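PDB 6W40: denovo NTF2 from Synthetic construct, which has no known natural function, being a computationally designed NTF2-like protein made to explore diverse pocket shapes in this fold. Local coordinates for residues Glu56-Leu61 with Val115-Arg120; Arg68-His73 with Glu99-Ile104; Ile78-Val83 with Ile106-Lys111. All coordinates share one frame; numbering follows the deposited sequence.

Contact 1 (Glu56-Leu61 with Val115-Arg120); sequences EELIRL and VRIIIR
Leu61 of helix 51-65 and Ile117 of strand 111-119 reach toward each other and meet tip to tip, Leu61 CD2 lying 3.6 Å from Ile117 CD1. That methyl of Ile117 is the main bump on the strand side: it lies over the gap between the ends of Leu58 and Leu61, one helical turn apart, and also comes within 4.1 Å of Leu58 CD1. Leu58 crosses Ile117 at about a right angle and touches it with a single methyl. The leucine fork of Leu61 is shared between two strand residues, since its other branch, CD1, slides past Ile119 in the opposite direction and lies 4.0 Å from Ile119 CD1. In Ile117, CG1 lies anti to the carbonyl carbon (chi1 -67°) and the chain runs on extended, carrying CD1 out from the strand to the helix. The axes of the short segments come no closer than 11.8 Å, running roughly parallel at 26°, a gap these side chains bridge with their ends. Phe37 of strand 35-41 packs against both Leu58 and Ile117. All four touching residues are buried and meet through methyl groups alone, so at this point the helix packs on the sheet by apolar contact and shape.

Contact 2 (Arg68-His73 with Glu99-Ile104); sequences RNIRIH and EDVELI
Ile70 and Val101 mark the nearest backbone approach, 8.5 Å between their CA atoms, too far for the two strands to pair directly. Each pairs instead with strand 81-90, which stands between them in the sheet. Segment 68-73 does so irregularly: Arg68 and Asn69 both face Glu89 in a classic beta bulge, and at His73 the chain turns a corner, separating strand 67-72 from strand 74-78, although both pair with strand 81-90. The backbone between the bulge and the corner turns Ile70 toward segment 99-104.

The side chain of Ile70 spans the gap with two branches. Its CD1 meets Leu103 tip to tip and sits squarely at the fork of the leucine, 3.6 Å from Leu103 CD1 and equally 3.6 Å from Leu103 CD2. CG1 of Ile70 lies anti to the carbonyl carbon (chi1 -58°), which sends this longer arm to Leu103; the shorter branch makes the looser touch, Ile70 CG2 lying 4.3 Å from Val101 CG1. Trp88 of the intervening strand packs on both Ile70 and Val101, while Leu18 of helix 2-18 and Trp24 also touch Ile70. Toward the start of strand 100-108 the surroundings become polar: Asp100 forms a salt bridge with Arg87, and His73 ND1 remains 5.8 Å from Asp100 OD2, near but not in contact. Arg71 and Ile72 pack on Thr21 and Met20, respectively, of the second subunit.

Two next-but-one strands whose side chains meet over the strand between them are consistent with a curved sheet. Such bending, with a bulge and a corner, is characteristic of the NTF2-like cone, whose concave sheet and helices enclose the interior in which pockets of this fold lie.

Contact 3 (Ile78-Val83 with Ile106-Lys111); sequences IGDKLV and IVVDGK
A main-chain hydrogen bond between Asp80 and Val107 joins the strands at the open end of the antiparallel hairpin formed by strands 81-90 and 100-108, at a partly buried margin of the sheet. The amide Val107 N donates to Asp80 O over 2.9 Å, and the bond is nearly straight, 172° at the hydrogen; a weaker CA-H...O contact from Ile106 CA, 3.4 Å away, supplements it. Beside this bond Lys81 and Ile106 form a non-hydrogen-bonded antiparallel pair, their CA atoms 4.5 Å apart and both side chains starting out on the same face, though the end of Lys81 leads away.

Each segment contains a tight reversal: a type II' turn from Ile78 to Lys81 and a type I' turn from Val108 to Lys111. Gly79 in the first turn and both Asp109 and Gly110 in the second take up positive phi. These are the two-residue beta-hairpin connections leading from strand 74-78 into 81-90 and from 100-108 into 111-119.

The side chain of Asp80 has CG between its backbone N and carbonyl carbon (chi1 63°), which lays the carboxylate alongside Ile106, the two side chains pointing the same way with Asp80 OD2 3.9 Å from Ile106 CG2. Asp80 CB packs 3.3 Å from Val107 O. Helix 2-18 lies over this end of the sheet, where Lys6 touches Asp80 and Asp10 touches Val107.

Overall arrangement
From the N terminus, the chain passes through helix 2-18 and strands 35-41 and 44-49 before helix 51-65 supplies the first half of contact 1. Strand 67-72 then opens contact 2, and the turn into strand 81-90 opens contact 3. Strand 100-108 closes both in order, first contact 2 and then contact 3, so these two loops cross. Strand 111-119 closes contact 1 last, around both of them. Contacts 1 and 2, about 11 Å apart between centres, adjoin through paired strands 100-108 and 111-119; contact 3 lies across the chain's centre from contact 1. Together they tie helix 51-65 to the bent sheet, and the sheet's strands to one another out to its turn-bearing end.

Contact 1 (Glu56-Leu61 with Val115-Arg120)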
loop_
_atom_site.group_PDB
_atom_site.type_symbol
_atom_site.label_atom_id
_atom_site.label_comp_id
_atom_site.label_asym_id
_atom_site.label_seq_id
_atom_site.Cartn_x
_atom_site.Cartn_y
_atom_site.Cartn_z
ATOM N N GLU A 56 22.032 -3.163 -1.327
ATOM C CA GLU A 56 22.844 -3.845 -0.325
ATOM C C GLU A 56 22.695 -3.194 1.045
ATOM O O GLU A 56 22.613 -3.890 2.065
ATOM C CB GLU A 56 24.310 -3.859 -0.759
ATOM C CG GLU A 56 25.275 -4.299 0.330
ATOM C CD GLU A 56 26.710 -4.360 -0.152
ATOM O OE1 GLU A 56 27.156 -5.452 -0.563
ATOM O OE2 GLU A 56 27.391 -3.314 -0.128
ATOM N N GLU A 57 22.645 -1.861 1.089
ATOM C CA GLU A 57 22.511 -1.175 2.370
ATOM C C GLU A 57 21.114 -1.357 2.950
ATOM O O GLU A 57 20.964 -1.620 4.150
ATOM C CB GLU A 57 22.835 0.310 2.210
ATOM C CG GLU A 57 22.831 1.084 3.518
ATOM C CD GLU A 57 23.921 0.627 4.468
ATOM O OE1 GLU A 57 24.999 0.219 3.988
ATOM O OE2 GLU A 57 23.699 0.671 5.696
ATOM N N LEU A 58 20.082 -1.222 2.115
ATOM C CA LEU A 58 18.715 -1.407 2.592
ATOM C C LEU A 58 18.500 -2.819 3.120
ATOM O O LEU A 58 17.812 -3.014 4.129
ATOM C CB LEU A 58 17.725 -1.096 1.470
ATOM C CG LEU A 58 16.257 -1.438 1.734
ATOM C CD1 LEU A 58 15.709 -0.610 2.885
ATOM C CD2 LEU A 58 15.424 -1.240 0.476
ATOM N N ILE A 59 19.088 -3.817 2.455
ATOM C CA ILE A 59 18.945 -5.200 2.900
ATOM C C ILE A 59 19.574 -5.387 4.275
ATOM O O ILE A 59 19.014 -6.069 5.142
ATOM C CB ILE A 59 19.549 -6.160 1.858
ATOM C CG1 ILE A 59 18.609 -6.299 0.658
ATOM C CG2 ILE A 59 19.837 -7.521 2.475
ATOM C CD1 ILE A 59 19.166 -7.167 -0.450
ATOM N N ARG A 60 20.744 -4.782 4.501
ATOM C CA ARG A 60 21.363 -4.864 5.820
ATOM C C ARG A 60 20.504 -4.179 6.874
ATOM O O ARG A 60 20.387 -4.667 8.005
ATOM C CB ARG A 60 22.760 -4.245 5.794
ATOM C CG ARG A 60 23.380 -4.142 7.177
ATOM C CD ARG A 60 24.566 -3.203 7.211
ATOM N NE ARG A 60 24.823 -2.729 8.569
ATOM C CZ ARG A 60 25.504 -3.409 9.486
ATOM N NH1 ARG A 60 26.005 -4.603 9.194
ATOM N NH2 ARG A 60 25.683 -2.898 10.696
ATOM N N LEU A 61 19.896 -3.044 6.523
ATOM C CA LEU A 61 19.020 -2.344 7.456
ATOM C C LEU A 61 17.847 -3.225 7.869
ATOM O O LEU A 61 17.502 -3.307 9.053
ATOM C CB LEU A 61 18.522 -1.043 6.825
ATOM C CG LEU A 61 17.445 -0.271 7.589
ATOM C CD1 LEU A 61 18.031 0.415 8.806
ATOM C CD2 LEU A 61 16.776 0.737 6.679
ATOM N N VAL A 115 14.989 7.298 -1.454
ATOM C CA VAL A 115 14.397 6.733 -0.247
ATOM C C VAL A 115 15.079 7.367 0.955
ATOM O O VAL A 115 16.311 7.440 1.006
ATOM C CB VAL A 115 14.541 5.199 -0.189
ATOM C CG1 VAL A 115 13.945 4.659 1.105
ATOM C CG2 VAL A 115 13.883 4.552 -1.390
ATOM N N ARG A 116 14.282 7.829 1.914
ATOM C CA ARG A 116 14.796 8.314 3.188
ATOM C C ARG A 116 14.136 7.527 4.308
ATOM O O ARG A 116 12.916 7.330 4.298
ATOM C CB ARG A 116 14.547 9.812 3.373
ATOM C CG ARG A 116 15.124 10.345 4.676
ATOM C CD ARG A 116 15.015 11.855 4.793
ATOM N NE ARG A 116 15.738 12.344 5.964
ATOM C CZ ARG A 116 15.787 13.617 6.340
ATOM N NH1 ARG A 116 15.150 14.545 5.640
ATOM N NH2 ARG A 116 16.472 13.963 7.421
ATOM N N ILE A 117 14.940 7.078 5.267
ATOM C CA ILE A 117 14.458 6.289 6.392
ATOM C C ILE A 117 15.017 6.898 7.668
ATOM O O ILE A 117 16.235 7.063 7.803
ATOM C CB ILE A 117 14.857 4.809 6.267
ATOM C CG1 ILE A 117 14.122 4.172 5.083
ATOM C CG2 ILE A 117 14.557 4.064 7.560
ATOM C CD1 ILE A 117 14.438 2.716 4.861
ATOM N N ILE A 118 14.128 7.238 8.599
ATOM C CA ILE A 118 14.493 7.863 9.864
ATOM C C ILE A 118 13.971 6.979 10.987
ATOM O O ILE A 118 12.766 6.709 11.063
ATOM C CB ILE A 118 13.931 9.289 9.978
ATOM C CG1 ILE A 118 14.418 10.141 8.806
ATOM C CG2 ILE A 118 14.334 9.915 11.306
ATOM C CD1 ILE A 118 13.728 11.478 8.696
ATOM N N ILE A 119 14.875 6.528 11.852
ATOM C CA ILE A 119 14.538 5.650 12.965
ATOM C C ILE A 119 14.963 6.331 14.256
ATOM O O ILE A 119 16.126 6.729 14.400
ATOM C CB ILE A 119 15.214 4.275 12.829
ATOM C CG1 ILE A 119 14.879 3.644 11.476
ATOM C CG2 ILE A 119 14.784 3.359 13.961
ATOM C CD1 ILE A 119 15.567 2.319 11.240
ATOM N N ARG A 120 14.025 6.466 15.187
ATOM C CA ARG A 120 14.334 7.002 16.508
ATOM C C ARG A 120 14.136 5.932 17.574
ATOM O O ARG A 120 13.338 5.009 17.402
ATOM C CB ARG A 120 13.465 8.222 16.824
ATOM C CG ARG A 120 13.643 9.394 15.872
ATOM C CD ARG A 120 13.263 10.699 16.557
ATOM N NE ARG A 120 12.023 10.575 17.318
ATOM C CZ ARG A 120 11.596 11.472 18.200
ATOM N NH1 ARG A 120 12.312 12.561 18.438
ATOM N NH2 ARG A 120 10.453 11.278 18.847
ATOM O OXT ARG A 120 14.766 5.963 18.631
#

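Contact 2 (Arg68-His73 with Glu99-Ile104)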
loop_
_atom_site.group_PDB
_atom_site.type_symbol
_atom_site.label_atom_id
_atom_site.label_comp_id
_atom_site.label_asym_id
_atom_site.label_seq_id
_atom_site.Cartn_x
_atom_site.Cartn_y
_atom_site.Cartn_z
ATOM N N ARG A 68 9.645 -7.578 8.356
ATOM C CA ARG A 68 8.732 -8.227 7.425
ATOM C C ARG A 68 7.904 -7.216 6.642
ATOM O O ARG A 68 7.812 -7.306 5.416
ATOM C CB ARG A 68 7.808 -9.194 8.173
ATOM C CG ARG A 68 8.503 -10.442 8.685
ATOM C CD ARG A 68 7.517 -11.363 9.380
ATOM N NE ARG A 68 8.124 -12.640 9.739
ATOM C CZ ARG A 68 7.490 -13.611 10.385
ATOM N NH1 ARG A 68 6.225 -13.452 10.748
ATOM N NH2 ARG A 68 8.120 -14.743 10.671
ATOM N N ASN A 69 7.305 -6.249 7.331
ATOM C CA ASN A 69 6.569 -5.169 6.686
ATOM C C ASN A 69 6.595 -3.963 7.620
ATOM O O ASN A 69 7.377 -3.914 8.575
ATOM C CB ASN A 69 5.144 -5.619 6.335
ATOM C CG ASN A 69 4.508 -4.758 5.259
ATOM O OD1 ASN A 69 5.197 -4.042 4.531
ATOM N ND2 ASN A 69 3.186 -4.820 5.156
ATOM N N ILE A 70 5.736 -2.984 7.346
ATOM C CA ILE A 70 5.680 -1.739 8.105
ATOM C C ILE A 70 4.240 -1.525 8.550
ATOM O O ILE A 70 3.360 -1.268 7.719
ATOM C CB ILE A 70 6.179 -0.542 7.285
ATOM C CG1 ILE A 70 7.617 -0.775 6.824
ATOM C CG2 ILE A 70 6.082 0.742 8.099
ATOM C CD1 ILE A 70 8.112 0.254 5.845
ATOM N N ARG A 71 3.998 -1.629 9.856
ATOM C CA ARG A 71 2.690 -1.309 10.419
ATOM C C ARG A 71 2.445 0.188 10.276
ATOM O O ARG A 71 3.021 0.993 11.014
ATOM C CB ARG A 71 2.618 -1.742 11.880
ATOM C CG ARG A 71 1.316 -1.370 12.570
ATOM C CD ARG A 71 0.127 -2.051 11.912
ATOM N NE ARG A 71 0.188 -3.504 12.046
ATOM C CZ ARG A 71 -0.330 -4.182 13.066
ATOM N NH1 ARG A 71 -0.949 -3.540 14.047
ATOM N NH2 ARG A 71 -0.228 -5.503 13.104
ATOM N N ILE A 72 1.585 0.559 9.333
ATOM C CA ILE A 72 1.439 1.950 8.922
ATOM C C ILE A 72 0.502 2.679 9.875
ATOM O O ILE A 72 -0.583 2.182 10.202
ATOM C CB ILE A 72 0.928 2.030 7.477
ATOM C CG1 ILE A 72 1.976 1.465 6.519
ATOM C CG2 ILE A 72 0.570 3.461 7.112
ATOM C CD1 ILE A 72 1.510 1.386 5.094
ATOM N N HIS A 73 0.919 3.866 10.317
ATOM C CA HIS A 73 0.087 4.749 11.124
ATOM C C HIS A 73 -0.553 5.865 10.309
ATOM O O HIS A 73 -1.732 6.171 10.508
ATOM C CB HIS A 73 0.909 5.363 12.263
ATOM C CG HIS A 73 1.497 4.354 13.201
ATOM N ND1 HIS A 73 2.402 4.692 14.184
ATOM C CD2 HIS A 73 1.309 3.018 13.307
ATOM C CE1 HIS A 73 2.747 3.607 14.854
ATOM N NE2 HIS A 73 2.098 2.577 14.342
ATOM N N GLU A 99 10.595 -0.505 16.424
ATOM C CA GLU A 99 10.881 0.911 16.588
ATOM C C GLU A 99 10.088 1.743 15.586
ATOM O O GLU A 99 9.750 1.284 14.490
ATOM C CB GLU A 99 12.378 1.180 16.432
ATOM C CG GLU A 99 13.222 0.595 17.556
ATOM C CD GLU A 99 14.702 0.610 17.240
ATOM O OE1 GLU A 99 15.055 0.906 16.080
ATOM O OE2 GLU A 99 15.511 0.323 18.148
ATOM N N ASP A 100 9.778 2.975 15.982
ATOM C CA ASP A 100 9.064 3.890 15.104
ATOM C C ASP A 100 9.952 4.303 13.938
ATOM O O ASP A 100 11.156 4.524 14.100
ATOM C CB ASP A 100 8.604 5.125 15.877
ATOM C CG ASP A 100 7.581 4.796 16.949
ATOM O OD1 ASP A 100 7.346 3.597 17.208
ATOM O OD2 ASP A 100 7.006 5.741 17.529
ATOM N N VAL A 101 9.351 4.413 12.757
ATOM C CA VAL A 101 10.089 4.679 11.528
ATOM C C VAL A 101 9.270 5.616 10.651
ATOM O O VAL A 101 8.041 5.509 10.578
ATOM C CB VAL A 101 10.427 3.368 10.782
ATOM C CG1 VAL A 101 9.158 2.599 10.434
ATOM C CG2 VAL A 101 11.254 3.649 9.534
ATOM N N GLU A 102 9.956 6.555 10.005
ATOM C CA GLU A 102 9.369 7.407 8.982
ATOM C C GLU A 102 10.077 7.124 7.667
ATOM O O GLU A 102 11.310 7.067 7.623
ATOM C CB GLU A 102 9.488 8.888 9.347
ATOM C CG GLU A 102 8.916 9.827 8.294
ATOM C CD GLU A 102 9.043 11.289 8.677
ATOM O OE1 GLU A 102 9.375 11.575 9.846
ATOM O OE2 GLU A 102 8.814 12.152 7.805
ATOM N N LEU A 103 9.303 6.937 6.600
ATOM C CA LEU A 103 9.861 6.614 5.295
ATOM C C LEU A 103 9.366 7.617 4.267
ATOM O O LEU A 103 8.172 7.928 4.220
ATOM C CB LEU A 103 9.495 5.191 4.867
ATOM C CG LEU A 103 9.938 4.088 5.829
ATOM C CD1 LEU A 103 8.802 3.701 6.765
ATOM C CD2 LEU A 103 10.462 2.883 5.066
ATOM N N ILE A 104 10.286 8.117 3.448
ATOM C CA ILE A 104 9.975 9.057 2.380
ATOM C C ILE A 104 10.481 8.464 1.075
ATOM O O ILE A 104 11.683 8.210 0.927
ATOM C CB ILE A 104 10.591 10.440 2.638
ATOM C CG1 ILE A 104 9.994 11.042 3.910
ATOM C CG2 ILE A 104 10.363 11.357 1.444
ATOM C CD1 ILE A 104 10.770 12.210 4.448
#

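Contact 3 (Ile78-Val83 with Ile106-Lys111)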
loop_
_atom_site.group_PDB
_atom_site.type_symbol
_atom_site.label_atom_id
_atom_site.label_comp_id
_atom_site.label_asym_id
_atom_site.label_seq_id
_atom_site.Cartn_x
_atom_site.Cartn_y
_atom_site.Cartn_z
ATOM N N ILE A 78 2.045 13.342 -1.730
ATOM C CA ILE A 78 2.285 14.725 -2.122
ATOM C C ILE A 78 2.958 14.742 -3.485
ATOM O O ILE A 78 4.189 14.809 -3.582
ATOM C CB ILE A 78 3.140 15.460 -1.076
ATOM C CG1 ILE A 78 2.636 15.150 0.334
ATOM C CG2 ILE A 78 3.118 16.959 -1.332
ATOM C CD1 ILE A 78 3.534 15.670 1.430
ATOM N N GLY A 79 2.158 14.675 -4.545
ATOM C CA GLY A 79 2.696 14.656 -5.889
ATOM C C GLY A 79 3.471 13.390 -6.193
ATOM O O GLY A 79 2.878 12.332 -6.426
ATOM N N ASP A 80 4.801 13.488 -6.189
ATOM C CA ASP A 80 5.675 12.361 -6.489
ATOM C C ASP A 80 6.370 11.821 -5.245
ATOM O O ASP A 80 7.342 11.067 -5.359
ATOM C CB ASP A 80 6.712 12.761 -7.541
ATOM C CG ASP A 80 7.641 13.861 -7.059
ATOM O OD1 ASP A 80 7.257 14.603 -6.130
ATOM O OD2 ASP A 80 8.754 13.986 -7.611
ATOM N N LYS A 81 5.892 12.188 -4.060
ATOM C CA LYS A 81 6.532 11.830 -2.803
ATOM C C LYS A 81 5.568 11.029 -1.943
ATOM O O LYS A 81 4.415 11.430 -1.755
ATOM C CB LYS A 81 6.994 13.079 -2.046
ATOM C CG LYS A 81 7.566 12.796 -0.666
ATOM C CD LYS A 81 7.835 14.087 0.094
ATOM C CE LYS A 81 8.803 14.988 -0.661
ATOM N NZ LYS A 81 9.014 16.292 0.030
ATOM N N LEU A 82 6.044 9.903 -1.424
ATOM C CA LEU A 82 5.316 9.120 -0.437
ATOM C C LEU A 82 5.901 9.395 0.941
ATOM O O LEU A 82 7.122 9.343 1.120
ATOM C CB LEU A 82 5.400 7.627 -0.751
ATOM C CG LEU A 82 5.016 6.719 0.419
ATOM C CD1 LEU A 82 3.506 6.671 0.595
ATOM C CD2 LEU A 82 5.605 5.322 0.261
ATOM N N VAL A 83 5.037 9.694 1.907
ATOM C CA VAL A 83 5.451 9.927 3.286
ATOM C C VAL A 83 4.696 8.947 4.171
ATOM O O VAL A 83 3.459 8.962 4.207
ATOM C CB VAL A 83 5.198 11.376 3.730
ATOM C CG1 VAL A 83 5.669 11.574 5.160
ATOM C CG2 VAL A 83 5.906 12.347 2.798
ATOM N N ILE A 106 10.493 8.900 -3.095
ATOM C CA ILE A 106 10.302 9.796 -4.229
ATOM C C ILE A 106 10.289 8.951 -5.493
ATOM O O ILE A 106 11.236 8.199 -5.757
ATOM C CB ILE A 106 11.398 10.870 -4.292
ATOM C CG1 ILE A 106 11.395 11.705 -3.009
ATOM C CG2 ILE A 106 11.203 11.757 -5.511
ATOM C CD1 ILE A 106 12.438 12.800 -2.992
ATOM N N VAL A 107 9.220 9.072 -6.274
ATOM C CA VAL A 107 9.033 8.289 -7.489
ATOM C C VAL A 107 9.200 9.217 -8.683
ATOM O O VAL A 107 8.496 10.229 -8.798
ATOM C CB VAL A 107 7.662 7.596 -7.509
ATOM C CG1 VAL A 107 7.463 6.850 -8.817
ATOM C CG2 VAL A 107 7.536 6.651 -6.325
ATOM N N VAL A 108 10.135 8.876 -9.568
ATOM C CA VAL A 108 10.410 9.648 -10.775
ATOM C C VAL A 108 10.376 8.697 -11.961
ATOM O O VAL A 108 11.150 7.733 -12.008
ATOM C CB VAL A 108 11.764 10.374 -10.706
ATOM C CG1 VAL A 108 12.060 11.062 -12.031
ATOM C CG2 VAL A 108 11.775 11.378 -9.567
ATOM N N ASP A 109 9.481 8.969 -12.914
ATOM C CA ASP A 109 9.357 8.186 -14.145
ATOM C C ASP A 109 9.137 6.702 -13.840
ATOM O O ASP A 109 9.771 5.818 -14.419
ATOM C CB ASP A 109 10.574 8.398 -15.052
ATOM C CG ASP A 109 10.364 7.857 -16.454
ATOM O OD1 ASP A 109 10.987 6.832 -16.799
ATOM O OD2 ASP A 109 9.558 8.446 -17.205
ATOM N N GLY A 110 8.224 6.436 -12.907
ATOM C CA GLY A 110 7.867 5.080 -12.550
ATOM C C GLY A 110 8.898 4.314 -11.753
ATOM O O GLY A 110 8.666 3.139 -11.447
ATOM N N LYS A 111 10.024 4.927 -11.408
ATOM C CA LYS A 111 11.065 4.271 -10.637
ATOM C C LYS A 111 11.325 5.044 -9.353
ATOM O O LYS A 111 11.160 6.267 -9.300
ATOM C CB LYS A 111 12.361 4.144 -11.449
ATOM C CG LYS A 111 12.290 3.112 -12.565
ATOM C CD LYS A 111 12.347 1.699 -12.007
ATOM C CE LYS A 111 12.006 0.664 -13.064
ATOM N NZ LYS A 111 10.560 0.696 -13.422
#